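Local coordinates for NH(3)-dependent NAD(+) synthetase (Francisella tularensis subsp. holarctica LVS, PDB 3FIU), which belongs to the NAD synthase family, within the HUP clan, and is modelled here with adenosine monophosphate, pyrophosphate, magnesium and sodium ions bound, at residues A[181-185]-A[186-190]; A[211-214]-A[215-219]. All coordinates share one frame; numbering follows the deposited sequence.

Contact 1. Residues A[181-185]-A[186-190]; sequences LDVPK and NILDK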
loop_
_atom_site.group_PDB
_atom_site.type_symbol
_atom_site.label_atom_id
_atom_site.label_comp_id
_atom_site.label_asym_id
_atom_site.label_seq_id
_atom_site.Cartn_x
_atom_site.Cartn_y
_atom_site.Cartn_z
ATOM N N LEU A 181 28.991 4.879 8.112
ATOM C CA LEU A 181 28.840 5.058 6.673
ATOM C C LEU A 181 29.095 6.500 6.205
ATOM O O LEU A 181 28.803 6.859 5.052
ATOM C CB LEU A 181 27.441 4.615 6.256
ATOM C CG LEU A 181 27.074 3.151 6.532
ATOM C CD1 LEU A 181 25.548 2.961 6.383
ATOM C CD2 LEU A 181 27.871 2.221 5.637
ATOM N N ASP A 182 29.616 7.316 7.117
ATOM C CA ASP A 182 30.004 8.699 6.834
ATOM C C ASP A 182 28.866 9.557 6.300
ATOM O O ASP A 182 29.062 10.381 5.404
ATOM C CB ASP A 182 31.231 8.738 5.897
ATOM C CG ASP A 182 32.399 7.898 6.435
ATOM O OD1 ASP A 182 32.726 8.007 7.634
ATOM O OD2 ASP A 182 32.976 7.126 5.658
ATOM N N VAL A 183 27.670 9.362 6.858
ATOM C CA VAL A 183 26.519 10.147 6.481
ATOM C C VAL A 183 26.806 11.579 6.953
ATOM O O VAL A 183 27.360 11.747 8.028
ATOM C CB VAL A 183 25.233 9.532 7.148
ATOM C CG1 VAL A 183 24.095 10.507 7.230
ATOM C CG2 VAL A 183 24.796 8.236 6.419
ATOM N N PRO A 184 26.482 12.612 6.141
ATOM C CA PRO A 184 26.756 13.990 6.576
ATOM C C PRO A 184 26.298 14.350 7.986
ATOM O O PRO A 184 25.182 14.011 8.440
ATOM C CB PRO A 184 26.019 14.828 5.546
ATOM C CG PRO A 184 26.177 14.017 4.320
ATOM C CD PRO A 184 25.898 12.607 4.786
ATOM N N LYS A 185 27.189 15.064 8.662
ATOM C CA LYS A 185 26.989 15.485 10.044
ATOM C C LYS A 185 25.612 16.057 10.386
ATOM O O LYS A 185 25.064 15.711 11.436
ATOM C CB LYS A 185 28.086 16.486 10.419
ATOM C CG LYS A 185 27.974 17.034 11.821
ATOM C CD LYS A 185 29.172 17.932 12.152
ATOM C CE LYS A 185 29.011 18.623 13.516
ATOM N NZ LYS A 185 28.882 17.613 14.625
ATOM N N ASN A 186 25.063 16.960 9.557
ATOM C CA ASN A 186 23.734 17.512 9.882
ATOM C C ASN A 186 22.622 16.476 9.954
ATOM O O ASN A 186 21.678 16.629 10.743
ATOM C CB ASN A 186 23.290 18.638 8.953
ATOM C CG ASN A 186 22.214 19.484 9.587
ATOM O OD1 ASN A 186 22.411 20.026 10.669
ATOM N ND2 ASN A 186 21.057 19.551 8.965
ATOM N N ILE A 187 22.751 15.424 9.152
ATOM C CA ILE A 187 21.775 14.316 9.174
ATOM C C ILE A 187 21.947 13.516 10.469
ATOM O O ILE A 187 20.957 13.173 11.126
ATOM C CB ILE A 187 21.945 13.436 7.943
ATOM C CG1 ILE A 187 21.619 14.281 6.680
ATOM C CG2 ILE A 187 21.047 12.158 8.016
ATOM C CD1 ILE A 187 21.909 13.535 5.365
ATOM N N LEU A 188 23.204 13.250 10.839
ATOM C CA LEU A 188 23.512 12.605 12.129
ATOM C C LEU A 188 22.938 13.378 13.317
ATOM O O LEU A 188 22.461 12.783 14.264
ATOM C CB LEU A 188 25.034 12.422 12.314
ATOM C CG LEU A 188 25.773 11.445 11.363
ATOM C CD1 LEU A 188 27.268 11.374 11.676
ATOM C CD2 LEU A 188 25.153 10.036 11.379
ATOM N N ASP A 189 23.017 14.703 13.260
ATOM C CA ASP A 189 22.744 15.540 14.431
ATOM C C ASP A 189 21.317 16.042 14.548
ATOM O O ASP A 189 20.917 16.481 15.639
ATOM C CB ASP A 189 23.691 16.756 14.457
ATOM C CG ASP A 189 25.141 16.367 14.673
ATOM O OD1 ASP A 189 25.432 15.181 14.933
ATOM O OD2 ASP A 189 26.013 17.255 14.554
ATOM N N LYS A 190 20.565 16.019 13.446
ATOM C CA LYS A 190 19.232 16.630 13.427
ATOM C C LYS A 190 18.225 15.778 14.189
ATOM O O LYS A 190 18.436 14.588 14.377
ATOM C CB LYS A 190 18.733 16.944 12.007
ATOM C CG LYS A 190 18.343 15.755 11.153
ATOM C CD LYS A 190 17.589 16.185 9.821
ATOM C CE LYS A 190 18.468 17.007 8.879
ATOM N NZ LYS A 190 18.010 16.985 7.442
#
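Lys185 and Asp189 form a salt bridge one helical turn apart, between the first and last residues of the short helix 185-189. Lys185 NZ lies 2.9 Å from Asp189 OD2 and meets the syn lone pair of that oxygen. The lysine chain runs extended as far as CE and bends only at its last torsion (chi4 60°), which turns NZ back to the carboxylate. Asp189 OD2 also lies beside the lysine methylenes, 3.4 Å from Lys185 CG. Both residues are exposed.

Backbone bonds build the first turn of the helix. Pro184 is the N-cap residue, and its carbonyl oxygen serves two amides. The bond from Leu188 N to Pro184 O measures 3.2 Å and is nearly straight, with the donor in the carbonyl plane. The one from Ile187 N is shorter but bent to 130° and weak. Asp189 N bonds to Lys185 O at 2.9 Å.

Apolar contacts involve Val183, Pro184, Ile187 and Leu188. Val183 CG1 meets Ile187 CG2 at 3.6 Å, one side chain set nearly perpendicular to the other. The proline ring runs alongside the isoleucine chain in the same direction, with Pro184 CD 4.1 Å from Ile187 CD1. Val183 CB is 4.3 Å from Leu188 CD2.

Asp182, with positive phi, is the C-prime residue of the Schellman motif that ends helix 171-180. The side chain of Ile187 is about 7 Å from the bound pyrophosphate. Asn186 ND2 bonds to Asp73, and Lys190 NZ forms salt bridges with Asp70 and Asp73, all on helix 68-81. Pro184 also packs on that helix, against Glu76 and Leu77, while Val183 and Leu188 touch Ala43 and Ile40 of helix 40-51, Ile40 being part of the pyrophosphate pocket.

Contact 2. Residues A[211-214]-A[215-219]; sequences QEID and DFLDG
Gln211 reaches Asp215 because its chain is folded: CG stands opposite the backbone N and the second torsion turns back to 52°. On Asp215, CG lies beside its own backbone N, which points the carboxylate back along the helix. Gln211 NE2 then donates to Asp215 OD2 at 3.0 Å. The acceptor is almost in the plane of the amide. The amide nitrogen, however, comes from above the carboxylate plane, and the two flat groups are 56° apart. Asp215 CG lies 3.1 Å from Gln211 O, off the oxygen end of the carbonyl. That oxygen already accepts Asp215 N at 2.8 Å, so backbone and side chains join the same two residues.

This is an i to i+4 pairing in helix 210-218. Phe216 N to Glu212 O and Leu217 N to Ile213 O continue the alpha-helical pattern with nearly straight bonds. The bond from Asp218 N to Asp214 O is more bent, at 138°. Gly219 has positive phi, and a Schellman motif closes the helix there; Gly219 N bonds to Phe216 O at 2.9 Å.

Ile213 and Leu217 make the apolar pair of this turn, with Ile213 CG2 4.3 Å from Leu217 CD1. Separately, Leu217 CG sits 3.4 Å from the backbone oxygen Ile213 O. Leu217 also packs on Ala145 and Tyr149 of helix 145-150, where the Phe216 ring meets the Tyr149 ring at a steep tilt, and Ile213 packs on Ile230 of helix 224-235. The buried Asp214 carboxylate is satisfied at both oxygens: OD1 accepts Lys171 N, and OD2 accepts Ser172 N. Further along, Asp218 OD2 forms a salt bridge with Lys170 NZ.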
loop_
_atom_site.group_PDB
_atom_site.type_symbol
_atom_site.label_atom_id
_atom_site.label_comp_id
_atom_site.label_asym_id
_atom_site.label_seq_id
_atom_site.Cartn_x
_atom_site.Cartn_y
_atom_site.Cartn_z
ATOM N N GLN A 211 15.432 6.751 22.973
ATOM C CA GLN A 211 16.232 5.957 23.915
ATOM C C GLN A 211 15.316 5.068 24.760
ATOM O O GLN A 211 15.623 3.888 24.985
ATOM C CB GLN A 211 17.124 6.823 24.811
ATOM C CG GLN A 211 18.238 5.992 25.502
ATOM C CD GLN A 211 19.046 5.145 24.510
ATOM O OE1 GLN A 211 19.612 5.668 23.542
ATOM N NE2 GLN A 211 19.083 3.826 24.735
ATOM N N GLU A 212 14.189 5.638 25.182
ATOM C CA GLU A 212 13.147 4.896 25.903
ATOM C C GLU A 212 12.564 3.773 25.064
ATOM O O GLU A 212 12.481 2.640 25.536
ATOM C CB GLU A 212 12.058 5.834 26.427
ATOM C CG GLU A 212 12.512 6.610 27.653
ATOM C CD GLU A 212 11.631 7.799 27.990
ATOM O OE1 GLU A 212 11.180 8.521 27.078
ATOM O OE2 GLU A 212 11.393 8.020 29.195
ATOM N N ILE A 213 12.187 4.060 23.811
ATOM C CA ILE A 213 11.671 2.982 22.966
ATOM C C ILE A 213 12.732 1.896 22.768
ATOM O O ILE A 213 12.423 0.706 22.854
ATOM C CB ILE A 213 11.098 3.487 21.586
ATOM C CG1 ILE A 213 10.028 4.584 21.779
ATOM C CG2 ILE A 213 10.560 2.309 20.748
ATOM C CD1 ILE A 213 9.808 5.433 20.522
ATOM N N ASP A 214 13.989 2.294 22.535
ATOM C CA ASP A 214 15.051 1.335 22.272
ATOM C C ASP A 214 15.255 0.444 23.523
ATOM O O ASP A 214 15.407 -0.774 23.413
ATOM C CB ASP A 214 16.394 2.025 21.996
ATOM C CG ASP A 214 16.527 2.576 20.562
ATOM O OD1 ASP A 214 15.630 2.352 19.713
ATOM O OD2 ASP A 214 17.583 3.207 20.288
ATOM N N ASP A 215 15.341 1.080 24.685
ATOM C CA ASP A 215 15.485 0.322 25.951
ATOM C C ASP A 215 14.317 -0.694 26.102
ATOM O O ASP A 215 14.542 -1.872 26.395
ATOM C CB ASP A 215 15.509 1.292 27.113
ATOM C CG ASP A 215 16.831 2.048 27.229
ATOM O OD1 ASP A 215 16.899 2.956 28.081
ATOM O OD2 ASP A 215 17.776 1.745 26.479
ATOM N N PHE A 216 13.089 -0.244 25.857
ATOM C CA PHE A 216 11.948 -1.168 25.913
ATOM C C PHE A 216 12.159 -2.364 24.976
ATOM O O PHE A 216 12.066 -3.513 25.396
ATOM C CB PHE A 216 10.634 -0.435 25.636
ATOM C CG PHE A 216 9.446 -1.356 25.511
ATOM C CD1 PHE A 216 8.828 -1.877 26.654
ATOM C CD2 PHE A 216 8.952 -1.706 24.261
ATOM C CE1 PHE A 216 7.724 -2.731 26.547
ATOM C CE2 PHE A 216 7.848 -2.542 24.142
ATOM C CZ PHE A 216 7.240 -3.062 25.294
ATOM N N LEU A 217 12.527 -2.112 23.720
ATOM C CA LEU A 217 12.722 -3.200 22.781
ATOM C C LEU A 217 13.802 -4.160 23.267
ATOM O O LEU A 217 13.759 -5.347 22.969
ATOM C CB LEU A 217 13.042 -2.668 21.362
ATOM C CG LEU A 217 11.937 -1.851 20.653
ATOM C CD1 LEU A 217 12.469 -1.233 19.337
ATOM C CD2 LEU A 217 10.660 -2.660 20.407
ATOM N N ASP A 218 14.771 -3.638 24.017
ATOM C CA ASP A 218 15.886 -4.448 24.516
ATOM C C ASP A 218 15.512 -5.208 25.817
ATOM O O ASP A 218 16.306 -6.019 26.318
ATOM C CB ASP A 218 17.073 -3.528 24.823
ATOM C CG ASP A 218 18.059 -3.416 23.674
ATOM O OD1 ASP A 218 18.011 -4.231 22.721
ATOM O OD2 ASP A 218 18.904 -2.496 23.746
ATOM N N GLY A 219 14.337 -4.934 26.380
ATOM C CA GLY A 219 13.994 -5.524 27.682
ATOM C C GLY A 219 14.748 -4.854 28.819
ATOM O O GLY A 219 15.247 -5.524 29.738
#

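How the contacts relate
Contact 1 precedes contact 2 in the chain. Their centres are 23 Å apart, and their nearest atoms are about 12 Å apart, so they do not touch. Both belong to the NAD synthase region, in the part of the chain that follows the last strand of the parallel sheet, 137-139. Helix 202-206 comes between them. Helix 171-180 links them indirectly, for it starts beside contact 2 and ends at contact 1. Its residue Lys171 is also part of the pyrophosphate pocket. Contact 1 lies closer to the bound pyrophosphate: the side chain of Ile187 is about 7 Å from it, and that of Ile213 in contact 2 about 11 Å.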